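Francisella virulence factor (Francisella novicida, PDB 5EVF) is of unknown molecular function but probably contributes to the virulence of Francisella. Local coordinates at residues K62-A67 and H77-I82. Sequence-based numbering, arbitrary orientation.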
loop_
_atom_site.group_PDB
_atom_site.type_symbol
_atom_site.label_atom_id
_atom_site.label_comp_id
_atom_site.label_asym_id
_atom_site.label_seq_id
_atom_site.Cartn_x
_atom_site.Cartn_y
_atom_site.Cartn_z
ATOM N N LYS A 62 5.952 4.422 5.525
ATOM C CA LYS A 62 6.697 4.492 4.273
ATOM C C LYS A 62 5.967 3.720 3.184
ATOM O O LYS A 62 5.800 4.209 2.060
ATOM C CB LYS A 62 8.098 3.917 4.491
ATOM C CG LYS A 62 9.013 3.912 3.266
ATOM C CD LYS A 62 10.016 5.052 3.306
ATOM C CE LYS A 62 10.743 5.209 1.973
ATOM N NZ LYS A 62 11.623 4.044 1.626
ATOM N N ASN A 63 5.530 2.500 3.506
ATOM C CA ASN A 63 4.734 1.722 2.559
ATOM C C ASN A 63 3.455 2.455 2.175
ATOM O O ASN A 63 3.040 2.445 1.003
ATOM C CB ASN A 63 4.392 0.349 3.143
ATOM C CG ASN A 63 5.578 -0.579 3.186
ATOM O OD1 ASN A 63 6.492 -0.438 2.380
ATOM N ND2 ASN A 63 5.523 -1.602 4.045
ATOM N N LEU A 64 2.809 3.092 3.147
ATOM C CA LEU A 64 1.522 3.725 2.875
ATOM C C LEU A 64 1.683 4.929 1.955
ATOM O O LEU A 64 0.872 5.129 1.044
ATOM C CB LEU A 64 0.847 4.137 4.191
ATOM C CG LEU A 64 -0.451 4.936 4.054
ATOM C CD1 LEU A 64 -1.501 4.135 3.284
ATOM C CD2 LEU A 64 -0.955 5.332 5.442
ATOM N N LYS A 65 2.710 5.754 2.180
ATOM C CA LYS A 65 2.866 6.930 1.328
ATOM C C LYS A 65 3.129 6.530 -0.117
ATOM O O LYS A 65 2.600 7.159 -1.042
ATOM C CB LYS A 65 3.963 7.854 1.861
ATOM C CG LYS A 65 3.550 8.431 3.219
ATOM C CD LYS A 65 3.478 9.950 3.218
ATOM C CE LYS A 65 2.432 10.432 4.243
ATOM N NZ LYS A 65 2.021 11.852 4.061
ATOM N N GLU A 66 3.920 5.473 -0.334
ATOM C CA GLU A 66 4.110 4.994 -1.702
ATOM C C GLU A 66 2.809 4.426 -2.262
ATOM O O GLU A 66 2.488 4.625 -3.440
ATOM C CB GLU A 66 5.239 3.956 -1.749
ATOM C CG GLU A 66 5.603 3.481 -3.153
ATOM C CD GLU A 66 6.090 4.605 -4.050
ATOM O OE1 GLU A 66 6.664 5.581 -3.531
ATOM O OE2 GLU A 66 5.885 4.515 -5.289
ATOM N N ALA A 67 2.036 3.731 -1.431
ATOM C CA ALA A 67 0.792 3.143 -1.926
ATOM C C ALA A 67 -0.202 4.222 -2.332
ATOM O O ALA A 67 -0.928 4.063 -3.325
ATOM C CB ALA A 67 0.196 2.220 -0.867
ATOM N N HIS A 77 -9.764 7.077 -5.874
ATOM C CA HIS A 77 -10.247 8.090 -4.950
ATOM C C HIS A 77 -10.083 7.695 -3.490
ATOM O O HIS A 77 -10.103 8.573 -2.616
ATOM C CB HIS A 77 -11.720 8.381 -5.224
ATOM C CG HIS A 77 -11.961 8.983 -6.568
ATOM N ND1 HIS A 77 -12.964 8.549 -7.403
ATOM C CD2 HIS A 77 -11.329 9.984 -7.224
ATOM C CE1 HIS A 77 -12.943 9.259 -8.517
ATOM N NE2 HIS A 77 -11.963 10.140 -8.432
ATOM N N GLU A 78 -9.891 6.408 -3.214
ATOM C CA GLU A 78 -9.885 5.894 -1.852
ATOM C C GLU A 78 -9.042 4.627 -1.821
ATOM O O GLU A 78 -9.039 3.856 -2.779
ATOM C CB GLU A 78 -11.327 5.641 -1.397
ATOM C CG GLU A 78 -11.551 4.599 -0.336
ATOM C CD GLU A 78 -13.046 4.396 -0.060
ATOM O OE1 GLU A 78 -13.386 3.461 0.676
ATOM O OE2 GLU A 78 -13.861 5.181 -0.575
ATOM N N ILE A 79 -8.326 4.403 -0.717
ATOM C CA ILE A 79 -7.670 3.113 -0.522
ATOM C C ILE A 79 -7.973 2.636 0.886
ATOM O O ILE A 79 -8.103 3.438 1.813
ATOM C CB ILE A 79 -6.145 3.140 -0.737
ATOM C CG1 ILE A 79 -5.468 4.113 0.228
ATOM C CG2 ILE A 79 -5.822 3.485 -2.169
ATOM C CD1 ILE A 79 -3.943 3.992 0.155
ATOM N N LYS A 80 -8.085 1.316 1.034
ATOM C CA LYS A 80 -8.210 0.657 2.327
ATOM C C LYS A 80 -7.019 -0.278 2.437
ATOM O O LYS A 80 -6.820 -1.116 1.554
ATOM C CB LYS A 80 -9.528 -0.117 2.435
ATOM C CG LYS A 80 -10.776 0.726 2.151
ATOM C CD LYS A 80 -12.057 -0.096 2.361
ATOM C CE LYS A 80 -13.287 0.639 1.821
ATOM N NZ LYS A 80 -14.503 -0.244 1.801
ATOM N N TYR A 81 -6.216 -0.132 3.495
ATOM C CA TYR A 81 -4.934 -0.813 3.521
ATOM C C TYR A 81 -4.668 -1.485 4.866
ATOM O O TYR A 81 -5.311 -1.198 5.890
ATOM C CB TYR A 81 -3.795 0.174 3.217
ATOM C CG TYR A 81 -3.489 1.007 4.428
ATOM C CD1 TYR A 81 -4.324 2.058 4.804
ATOM C CD2 TYR A 81 -2.408 0.700 5.251
ATOM C CE1 TYR A 81 -4.068 2.806 5.953
ATOM C CE2 TYR A 81 -2.159 1.440 6.404
ATOM C CZ TYR A 81 -2.992 2.482 6.746
ATOM O OH TYR A 81 -2.737 3.217 7.881
ATOM N N ILE A 82 -3.679 -2.379 4.842
ATOM C CA ILE A 82 -3.167 -3.024 6.050
ATOM C C ILE A 82 -1.677 -3.277 5.852
ATOM O O ILE A 82 -1.237 -3.615 4.754
ATOM C CB ILE A 82 -3.943 -4.323 6.353
ATOM C CG1 ILE A 82 -3.451 -4.958 7.661
ATOM C CG2 ILE A 82 -3.809 -5.317 5.185
ATOM C CD1 ILE A 82 -4.342 -6.083 8.146
#
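Leu-64 meets Tyr-81 face-on: its CD1 methyl sits 3.8 Å from the centroid of the Tyr-81 ring and only 8° off the ring normal, which defines a CH-pi contact centred over the ring and excludes an edge approach. The second methyl of the same leucine lies toward the phenol end, with Leu-64 CD2 3.7 Å from Tyr-81 CZ. The branched tip therefore spans the ring from its centre to its hydroxyl-bearing carbon, and the two side chains cross at about a right angle. On the helix, CG of Leu-64 is anti to the backbone N (chi1 174°), which sends it off the helix toward the strand, the two methyls branching from it. In Tyr-81 the first two side-chain torsions act together to turn the face of the ring to the helix. The same Leu-64 CD1 methyl also meets Ile-79 CD1 at 4.0 Å, so one carbon is shared by an aromatic and an aliphatic neighbour. Ile-79 and Tyr-81, two apart on strand 78-84, both direct their side chains at the helix. Helix 56-73 is the connection of a beta-alpha-beta crossover: it joins the parallel strands 42-49 and 78-84, which are not adjacent because strand 95-103 lies between them, antiparallel to both. The short segments of helix and strand run nearly antiparallel, 156° between their directions, with their axes 10.1 Å apart at closest approach. Leu-98 of the intervening strand touches Leu-64, Ala-67 and Tyr-81, extending the apolar layer across the sheet. The contact with Ala-67 is looser: Ile-79 CD1 comes within 4.5 Å of the backbone carbon, Ala-67 C.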